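Local coordinates for protein polysaccharide deacetylase (Streptococcus pyogenes, PDB 6DQ3) that removes N-acetyl groups from the cell wall linkage unit of streptococcal rhamnopolysaccharides, as a zinc-dependent enzyme of carbohydrate esterase family 4, at residues D35-Q40 with N85-I90; I81-V86 with A98-I103; D157-D160 with N166-A169. All coordinates share one frame; numbering follows the deposited sequence.

Contact 1 of 3, residues D35-Q40 with N85-I90; sequences DLFDQQ and NVAYPI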
loop_
_atom_site.group_PDB
_atom_site.type_symbol
_atom_site.label_atom_id
_atom_site.label_comp_id
_atom_site.label_asym_id
_atom_site.label_seq_id
_atom_site.Cartn_x
_atom_site.Cartn_y
_atom_site.Cartn_z
ATOM N N ASP A 35 -3.030 16.418 10.012
ATOM C CA ASP A 35 -2.312 16.636 11.265
ATOM C C ASP A 35 -2.081 15.321 12.003
ATOM O O ASP A 35 -1.001 15.097 12.559
ATOM C CB ASP A 35 -3.074 17.620 12.150
ATOM C CG ASP A 35 -3.062 19.038 11.597
ATOM O OD1 ASP A 35 -2.077 19.415 10.928
ATOM O OD2 ASP A 35 -4.043 19.774 11.834
ATOM N N LEU A 36 -3.083 14.435 12.014
ATOM C CA LEU A 36 -2.931 13.151 12.691
ATOM C C LEU A 36 -1.911 12.270 11.977
ATOM O O LEU A 36 -1.109 11.588 12.627
ATOM C CB LEU A 36 -4.282 12.443 12.789
ATOM C CG LEU A 36 -4.266 11.019 13.351
ATOM C CD1 LEU A 36 -3.715 11.021 14.772
ATOM C CD2 LEU A 36 -5.652 10.396 13.319
ATOM N N PHE A 37 -1.937 12.253 10.643
ATOM C CA PHE A 37 -0.926 11.512 9.898
ATOM C C PHE A 37 0.470 12.006 10.263
ATOM O O PHE A 37 1.374 11.207 10.535
ATOM C CB PHE A 37 -1.194 11.642 8.399
ATOM C CG PHE A 37 -0.235 10.875 7.539
ATOM C CD1 PHE A 37 -0.057 9.513 7.713
ATOM C CD2 PHE A 37 0.493 11.520 6.556
ATOM C CE1 PHE A 37 0.825 8.812 6.918
ATOM C CE2 PHE A 37 1.375 10.828 5.761
ATOM C CZ PHE A 37 1.539 9.467 5.940
ATOM N N ASP A 38 0.654 13.330 10.305
ATOM C CA ASP A 38 1.925 13.897 10.742
ATOM C C ASP A 38 2.320 13.347 12.107
ATOM O O ASP A 38 3.456 12.901 12.305
ATOM C CB ASP A 38 1.824 15.429 10.767
ATOM C CG ASP A 38 3.152 16.101 11.046
ATOM O OD1 ASP A 38 3.662 15.957 12.176
ATOM O OD2 ASP A 38 3.689 16.767 10.132
ATOM N N GLN A 39 1.374 13.329 13.052
ATOM C CA GLN A 39 1.681 12.885 14.408
ATOM C C GLN A 39 1.957 11.385 14.468
ATOM O O GLN A 39 2.761 10.940 15.296
ATOM C CB GLN A 39 0.535 13.249 15.351
ATOM C CG GLN A 39 0.402 14.742 15.606
ATOM C CD GLN A 39 -0.949 15.132 16.179
ATOM O OE1 GLN A 39 -1.697 14.291 16.674
ATOM N NE2 GLN A 39 -1.265 16.421 16.113
ATOM N N GLN A 40 1.304 10.596 13.616
ATOM C CA GLN A 40 1.602 9.168 13.559
ATOM C C GLN A 40 3.020 8.928 13.056
ATOM O O GLN A 40 3.771 8.140 13.641
ATOM C CB GLN A 40 0.588 8.457 12.667
ATOM C CG GLN A 40 -0.811 8.387 13.248
ATOM C CD GLN A 40 -1.834 7.940 12.224
ATOM O OE1 GLN A 40 -1.551 7.899 11.026
ATOM N NE2 GLN A 40 -3.028 7.602 12.689
ATOM N N ASN A 85 -0.567 15.348 -3.000
ATOM C CA ASN A 85 -0.735 16.703 -2.485
ATOM C C ASN A 85 -0.547 16.780 -0.975
ATOM O O ASN A 85 -0.081 17.803 -0.465
ATOM C CB ASN A 85 -2.125 17.255 -2.820
ATOM C CG ASN A 85 -2.302 17.571 -4.291
ATOM O OD1 ASN A 85 -1.344 17.881 -5.000
ATOM N ND2 ASN A 85 -3.545 17.510 -4.753
ATOM N N VAL A 86 -0.918 15.732 -0.245
ATOM C CA VAL A 86 -0.969 15.804 1.209
ATOM C C VAL A 86 0.010 14.820 1.843
ATOM O O VAL A 86 0.898 15.224 2.599
ATOM C CB VAL A 86 -2.408 15.558 1.705
ATOM C CG1 VAL A 86 -2.506 15.745 3.208
ATOM C CG2 VAL A 86 -3.389 16.483 0.982
ATOM N N ALA A 87 -0.128 13.530 1.532
ATOM C CA ALA A 87 0.674 12.528 2.230
ATOM C C ALA A 87 2.158 12.658 1.898
ATOM O O ALA A 87 3.009 12.562 2.790
ATOM C CB ALA A 87 0.168 11.124 1.893
ATOM N N TYR A 88 2.485 12.865 0.623
ATOM C CA TYR A 88 3.881 12.847 0.185
ATOM C C TYR A 88 4.735 13.913 0.859
ATOM O O TYR A 88 5.851 13.591 1.306
ATOM C CB TYR A 88 3.895 12.970 -1.345
ATOM C CG TYR A 88 5.254 13.100 -1.976
ATOM C CD1 TYR A 88 6.224 12.128 -1.783
ATOM C CD2 TYR A 88 5.563 14.187 -2.776
ATOM C CE1 TYR A 88 7.468 12.247 -2.358
ATOM C CE2 TYR A 88 6.804 14.317 -3.352
ATOM C CZ TYR A 88 7.753 13.342 -3.142
ATOM O OH TYR A 88 8.990 13.464 -3.722
ATOM N N PRO A 89 4.312 15.177 0.957
ATOM C CA PRO A 89 5.137 16.150 1.700
ATOM C C PRO A 89 5.394 15.737 3.136
ATOM O O PRO A 89 6.501 15.930 3.655
ATOM C CB PRO A 89 4.317 17.446 1.630
ATOM C CG PRO A 89 3.446 17.286 0.427
ATOM C CD PRO A 89 3.152 15.803 0.299
ATOM N N ILE A 90 4.383 15.184 3.803
ATOM C CA ILE A 90 4.548 14.761 5.188
ATOM C C ILE A 90 5.491 13.566 5.273
ATOM O O ILE A 90 6.308 13.470 6.197
ATOM C CB ILE A 90 3.171 14.465 5.812
ATOM C CG1 ILE A 90 2.325 15.745 5.807
ATOM C CG2 ILE A 90 3.343 13.931 7.221
ATOM C CD1 ILE A 90 0.864 15.558 6.189
#

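Contact 2 of 3, residues I81-V86 with A98-I103; sequences IDFYNV and ATNNVI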
loop_
_atom_site.group_PDB
_atom_site.type_symbol
_atom_site.label_atom_id
_atom_site.label_comp_id
_atom_site.label_asym_id
_atom_site.label_seq_id
_atom_site.Cartn_x
_atom_site.Cartn_y
_atom_site.Cartn_z
ATOM N N ILE A 81 -5.116 11.510 -5.613
ATOM C CA ILE A 81 -4.242 12.666 -5.777
ATOM C C ILE A 81 -3.814 13.223 -4.419
ATOM O O ILE A 81 -2.744 13.838 -4.302
ATOM C CB ILE A 81 -4.940 13.724 -6.658
ATOM C CG1 ILE A 81 -3.972 14.860 -6.998
ATOM C CG2 ILE A 81 -6.199 14.258 -5.980
ATOM C CD1 ILE A 81 -2.774 14.410 -7.815
ATOM N N ASP A 82 -4.610 13.000 -3.367
ATOM C CA ASP A 82 -4.202 13.467 -2.046
ATOM C C ASP A 82 -2.928 12.774 -1.566
ATOM O O ASP A 82 -2.261 13.294 -0.667
ATOM C CB ASP A 82 -5.333 13.295 -1.014
ATOM C CG ASP A 82 -5.736 11.838 -0.785
ATOM O OD1 ASP A 82 -5.216 10.933 -1.465
ATOM O OD2 ASP A 82 -6.587 11.600 0.099
ATOM N N PHE A 83 -2.562 11.621 -2.138
ATOM C CA PHE A 83 -1.280 11.019 -1.779
ATOM C C PHE A 83 -0.124 11.919 -2.207
ATOM O O PHE A 83 0.863 12.069 -1.477
ATOM C CB PHE A 83 -1.133 9.624 -2.399
ATOM C CG PHE A 83 0.166 8.953 -2.046
ATOM C CD1 PHE A 83 0.322 8.305 -0.830
ATOM C CD2 PHE A 83 1.245 9.000 -2.917
ATOM C CE1 PHE A 83 1.528 7.703 -0.498
ATOM C CE2 PHE A 83 2.446 8.400 -2.590
ATOM C CZ PHE A 83 2.589 7.755 -1.381
ATOM N N TYR A 84 -0.239 12.547 -3.378
ATOM C CA TYR A 84 0.786 13.482 -3.833
ATOM C C TYR A 84 0.660 14.845 -3.163
ATOM O O TYR A 84 1.675 15.457 -2.803
ATOM C CB TYR A 84 0.697 13.638 -5.349
ATOM C CG TYR A 84 1.664 14.625 -5.946
ATOM C CD1 TYR A 84 3.010 14.316 -6.071
ATOM C CD2 TYR A 84 1.226 15.854 -6.423
ATOM C CE1 TYR A 84 3.897 15.209 -6.630
ATOM C CE2 TYR A 84 2.106 16.752 -6.991
ATOM C CZ TYR A 84 3.441 16.425 -7.090
ATOM O OH TYR A 84 4.327 17.312 -7.652
ATOM N N ASN A 85 -0.567 15.348 -3.000
ATOM C CA ASN A 85 -0.735 16.703 -2.485
ATOM C C ASN A 85 -0.547 16.780 -0.975
ATOM O O ASN A 85 -0.081 17.803 -0.465
ATOM C CB ASN A 85 -2.125 17.255 -2.820
ATOM C CG ASN A 85 -2.302 17.571 -4.291
ATOM O OD1 ASN A 85 -1.344 17.881 -5.000
ATOM N ND2 ASN A 85 -3.545 17.510 -4.753
ATOM N N VAL A 86 -0.918 15.732 -0.245
ATOM C CA VAL A 86 -0.969 15.804 1.209
ATOM C C VAL A 86 0.010 14.820 1.843
ATOM O O VAL A 86 0.898 15.224 2.599
ATOM C CB VAL A 86 -2.408 15.558 1.705
ATOM C CG1 VAL A 86 -2.506 15.745 3.208
ATOM C CG2 VAL A 86 -3.389 16.483 0.982
ATOM N N ALA A 98 7.107 5.025 1.424
ATOM C CA ALA A 98 5.758 4.473 1.380
ATOM C C ALA A 98 5.443 3.966 -0.019
ATOM O O ALA A 98 6.086 4.341 -1.002
ATOM C CB ALA A 98 4.712 5.510 1.812
ATOM N N THR A 99 4.432 3.100 -0.094
ATOM C CA THR A 99 4.009 2.469 -1.334
ATOM C C THR A 99 2.575 2.862 -1.638
ATOM O O THR A 99 1.718 2.845 -0.750
ATOM C CB THR A 99 4.086 0.931 -1.247
ATOM O OG1 THR A 99 5.443 0.522 -1.077
ATOM C CG2 THR A 99 3.513 0.287 -2.509
ATOM N N ASN A 100 2.306 3.208 -2.891
ATOM C CA ASN A 100 0.938 3.410 -3.342
ATOM C C ASN A 100 0.571 2.357 -4.383
ATOM O O ASN A 100 1.302 2.152 -5.357
ATOM C CB ASN A 100 0.725 4.802 -3.931
ATOM C CG ASN A 100 -0.741 5.129 -4.091
ATOM O OD1 ASN A 100 -1.439 4.516 -4.900
ATOM N ND2 ASN A 100 -1.227 6.080 -3.303
ATOM N N ASN A 101 -0.568 1.710 -4.178
ATOM C CA ASN A 101 -1.061 0.678 -5.080
ATOM C C ASN A 101 -1.986 1.316 -6.107
ATOM O O ASN A 101 -3.055 1.829 -5.759
ATOM C CB ASN A 101 -1.741 -0.400 -4.249
ATOM C CG ASN A 101 -0.785 -1.000 -3.231
ATOM O OD1 ASN A 101 0.325 -1.394 -3.584
ATOM N ND2 ASN A 101 -1.189 -1.033 -1.966
ATOM N N VAL A 102 -1.576 1.257 -7.374
ATOM C CA VAL A 102 -2.072 2.154 -8.409
ATOM C C VAL A 102 -3.133 1.469 -9.261
ATOM O O VAL A 102 -2.944 0.336 -9.732
ATOM C CB VAL A 102 -0.924 2.660 -9.300
ATOM C CG1 VAL A 102 -1.478 3.561 -10.411
ATOM C CG2 VAL A 102 0.138 3.378 -8.479
ATOM N N ILE A 103 -4.237 2.182 -9.483
ATOM C CA ILE A 103 -5.271 1.795 -10.434
ATOM C C ILE A 103 -4.851 2.375 -11.781
ATOM O O ILE A 103 -5.063 3.559 -12.051
ATOM C CB ILE A 103 -6.647 2.305 -10.007
ATOM C CG1 ILE A 103 -6.966 1.854 -8.580
ATOM C CG2 ILE A 103 -7.721 1.847 -10.977
ATOM C CD1 ILE A 103 -8.201 2.518 -7.986
#

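Contact 3 of 3, residues D157-D160 with N166-A169; sequences DYLD and NTIA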
loop_
_atom_site.group_PDB
_atom_site.type_symbol
_atom_site.label_atom_id
_atom_site.label_comp_id
_atom_site.label_asym_id
_atom_site.label_seq_id
_atom_site.Cartn_x
_atom_site.Cartn_y
_atom_site.Cartn_z
ATOM N N ASP A 157 2.350 -4.488 -16.593
ATOM C CA ASP A 157 3.112 -4.108 -17.778
ATOM C C ASP A 157 3.129 -2.596 -17.956
ATOM O O ASP A 157 4.129 -2.036 -18.420
ATOM C CB ASP A 157 2.536 -4.784 -19.021
ATOM C CG ASP A 157 2.733 -6.288 -19.011
ATOM O OD1 ASP A 157 3.623 -6.769 -18.278
ATOM O OD2 ASP A 157 1.999 -6.989 -19.737
ATOM N N TYR A 158 2.037 -1.924 -17.589
ATOM C CA TYR A 158 1.967 -0.471 -17.698
ATOM C C TYR A 158 2.930 0.198 -16.723
ATOM O O TYR A 158 3.733 1.049 -17.118
ATOM C CB TYR A 158 0.524 -0.021 -17.452
ATOM C CG TYR A 158 0.281 1.472 -17.508
ATOM C CD1 TYR A 158 -0.004 2.109 -18.711
ATOM C CD2 TYR A 158 0.312 2.237 -16.353
ATOM C CE1 TYR A 158 -0.236 3.484 -18.759
ATOM C CE2 TYR A 158 0.081 3.606 -16.390
ATOM C CZ TYR A 158 -0.191 4.223 -17.590
ATOM O OH TYR A 158 -0.420 5.585 -17.611
ATOM N N LEU A 159 2.873 -0.181 -15.446
ATOM C CA LEU A 159 3.788 0.400 -14.470
ATOM C C LEU A 159 5.237 0.069 -14.807
ATOM O O LEU A 159 6.116 0.936 -14.729
ATOM C CB LEU A 159 3.439 -0.094 -13.067
ATOM C CG LEU A 159 2.054 0.297 -12.555
ATOM C CD1 LEU A 159 1.655 -0.567 -11.372
ATOM C CD2 LEU A 159 2.021 1.768 -12.175
ATOM N N ASP A 160 5.504 -1.186 -15.190
ATOM C CA ASP A 160 6.867 -1.591 -15.514
ATOM C C ASP A 160 7.440 -0.763 -16.651
ATOM O O ASP A 160 8.600 -0.339 -16.598
ATOM C CB ASP A 160 6.910 -3.071 -15.899
ATOM C CG ASP A 160 6.628 -3.984 -14.734
ATOM O OD1 ASP A 160 6.422 -3.474 -13.616
ATOM O OD2 ASP A 160 6.617 -5.220 -14.936
ATOM N N ASN A 166 10.255 -3.058 -12.205
ATOM C CA ASN A 166 9.701 -4.406 -12.106
ATOM C C ASN A 166 8.751 -4.402 -10.914
ATOM O O ASN A 166 9.189 -4.490 -9.761
ATOM C CB ASN A 166 10.798 -5.453 -11.941
ATOM C CG ASN A 166 10.239 -6.850 -11.753
ATOM O OD1 ASN A 166 9.101 -7.132 -12.128
ATOM N ND2 ASN A 166 11.042 -7.735 -11.169
ATOM N N THR A 167 7.455 -4.272 -11.187
ATOM C CA THR A 167 6.450 -4.269 -10.133
ATOM C C THR A 167 6.337 -5.656 -9.521
ATOM O O THR A 167 6.198 -6.650 -10.242
ATOM C CB THR A 167 5.101 -3.831 -10.700
ATOM O OG1 THR A 167 5.247 -2.571 -11.372
ATOM C CG2 THR A 167 4.070 -3.692 -9.591
ATOM N N ILE A 168 6.391 -5.735 -8.194
ATOM C CA ILE A 168 6.402 -7.027 -7.514
ATOM C C ILE A 168 5.231 -7.224 -6.569
ATOM O O ILE A 168 5.034 -8.352 -6.092
ATOM C CB ILE A 168 7.724 -7.250 -6.748
ATOM C CG1 ILE A 168 7.906 -6.193 -5.654
ATOM C CG2 ILE A 168 8.906 -7.199 -7.698
ATOM C CD1 ILE A 168 8.960 -6.569 -4.627
ATOM N N ALA A 169 4.453 -6.184 -6.261
ATOM C CA ALA A 169 3.407 -6.286 -5.257
ATOM C C ALA A 169 2.066 -5.873 -5.837
ATOM O O ALA A 169 1.987 -4.993 -6.700
ATOM C CB ALA A 169 3.729 -5.411 -4.030
HETATM O O HOH W 1 9.504 -6.496 -15.393
#

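Contact 1 of 3, residues D35-Q40 with N85-I90
Phe37 reaches from helix 34-46 toward helix 81-93 and lays one side of its ring between Ala87 and Ile90. Its CG is anti to the backbone N (chi1 -178°), which projects the ring toward helix 81-93. CE2 and CD2 do the touching. CE2 stands 3.8 Å from Ala87 O, which lies at the ring edge near its plane, where the weakly positive C-H rim can face a carbonyl oxygen; the CB of Ala87 is 4.1 Å from the same CE2. CD2 meets the gamma-methyl branch of Ile90, 3.8 Å from its CG2. The two helices run side by side in nearly the same direction, their local axes 10.3 Å apart at an angle of 25°, as expected for neighbouring helices on the outside of the deformed beta/alpha barrel of this esterase family, each following one of the adjacent parallel strands 8-14 and 71-77. Ile90 holds CG1 beside its backbone N (chi1 -62°), leaving CG2 as the branch that points across. This methyl fits between the Phe37 ring and the backbone of Asp38, 3.8 Å from Asp38 CA. Asp38 crosses Ile90 at about a right angle, with its OD2 4.1 Å from Ile90 CG2, but its carboxylate is held by other partners: OD1 is hydrogen-bonded to Tyr94 OH, and OD2 forms a salt bridge with Lys93. The contact itself contains no hydrogen bond. Tyr14 meets the buried Phe37 ring edge-to-face, and Ile17 packs on it from a loop, while Ile90 also reaches Leu41 on helix 34-46.

Contact 2 of 3, residues I81-V86 with A98-I103
Phe83 extends from helix 81-93 toward strand 98-102, where Asn100 lies over one face of its ring and Ala98 stands at the edge. With CG anti to the backbone N (chi1 -179°), the ring projects from the helix toward the strand. One end of the Asn100 amide lies over the ring face near CG, next to CB and the two CD atoms, and the amide plane is turned 69° from that of the ring. Farther out, the aliphatic part of the same residue takes over: Asn100 CB sits 4.2 Å from the centroid of the Phe83 ring and only 11° off its normal, a CH-pi contact. CE2 is 4.2 Å from Asn100 CB. CE1 and CZ both approach the methyl of Ala98, CZ at 4.4 Å from Ala98 CB, which lies near the ring plane. The two side chains run antiparallel past each other, the amide lying back over the root of the phenyl group. Phe76 of strand 71-77 meets the ring edge-to-face, and Met123 of helix 117-124 also touches it. Packing of the connecting helix on the sheet in this way is typical of a beta-alpha-beta crossover, here strand 71-77, helix 81-93 and strand 98-102.

Contact 3 of 3, residues D157-D160 with N166-A169
Asp160 and Thr167 cross obliquely, with a single carboxylate oxygen, Asp160 OD1, gripped by two donors of the threonine. Thr167 OG1 approaches nearly in line with the C-O bond and donates to Asp160 OD1 over 2.7 Å. The backbone Thr167 N meets Asp160 OD1 at 2.8 Å with a fairly straight bond (160°), on the syn side but 34° out of the carboxylate plane. Both donors can converge because OG1 is placed beside its own backbone N (chi1 -54°). This double grip ties the last turn of helix 145-162 to the loop that leads into strand 169-171, so that the chain leaving the helix is held against it within a few residues. Leu159 lies alongside the hydroxyl, its CB 3.5 Å from Thr167 OG1, and its side chain also packs on Thr104 of helix 104-108. The other carboxylate oxygen, Asp160 OD2, forms a salt bridge with Lys156, whose NZ is also hydrogen-bonded to Asn166 OD1 and Thr167 O. A water 3.2 Å from Asp160 OD2 donates to it and, weakly, to Asn166 OD1. The nearby lysine would be expected to favour the ionised form of Asp160. Gln165 NE2 is a further partner of Thr167 OG1.

In the fold
Contacts 1 and 2 share helix 81-93, with Asn85 and Val86 common to both, and their centres lie 12 Å apart: one flank of the helix packs on helix 34-46, another on strand 98-102. Backbone bonds of the wide turn probably link them, Ala87 N to Asp82 O and Tyr88 N to Phe83 O. Contact 3 comes later in the chain, 16 Å from contact 2 and 26 Å from contact 1; it meets contact 2 where Val102 CB packs on Leu159 CD2. Contacts 1 and 2 lie on one side of the chain's centre, while contact 3 lies opposite contact 1, in the fold that carries the zinc site of Asp78, His133 and His137.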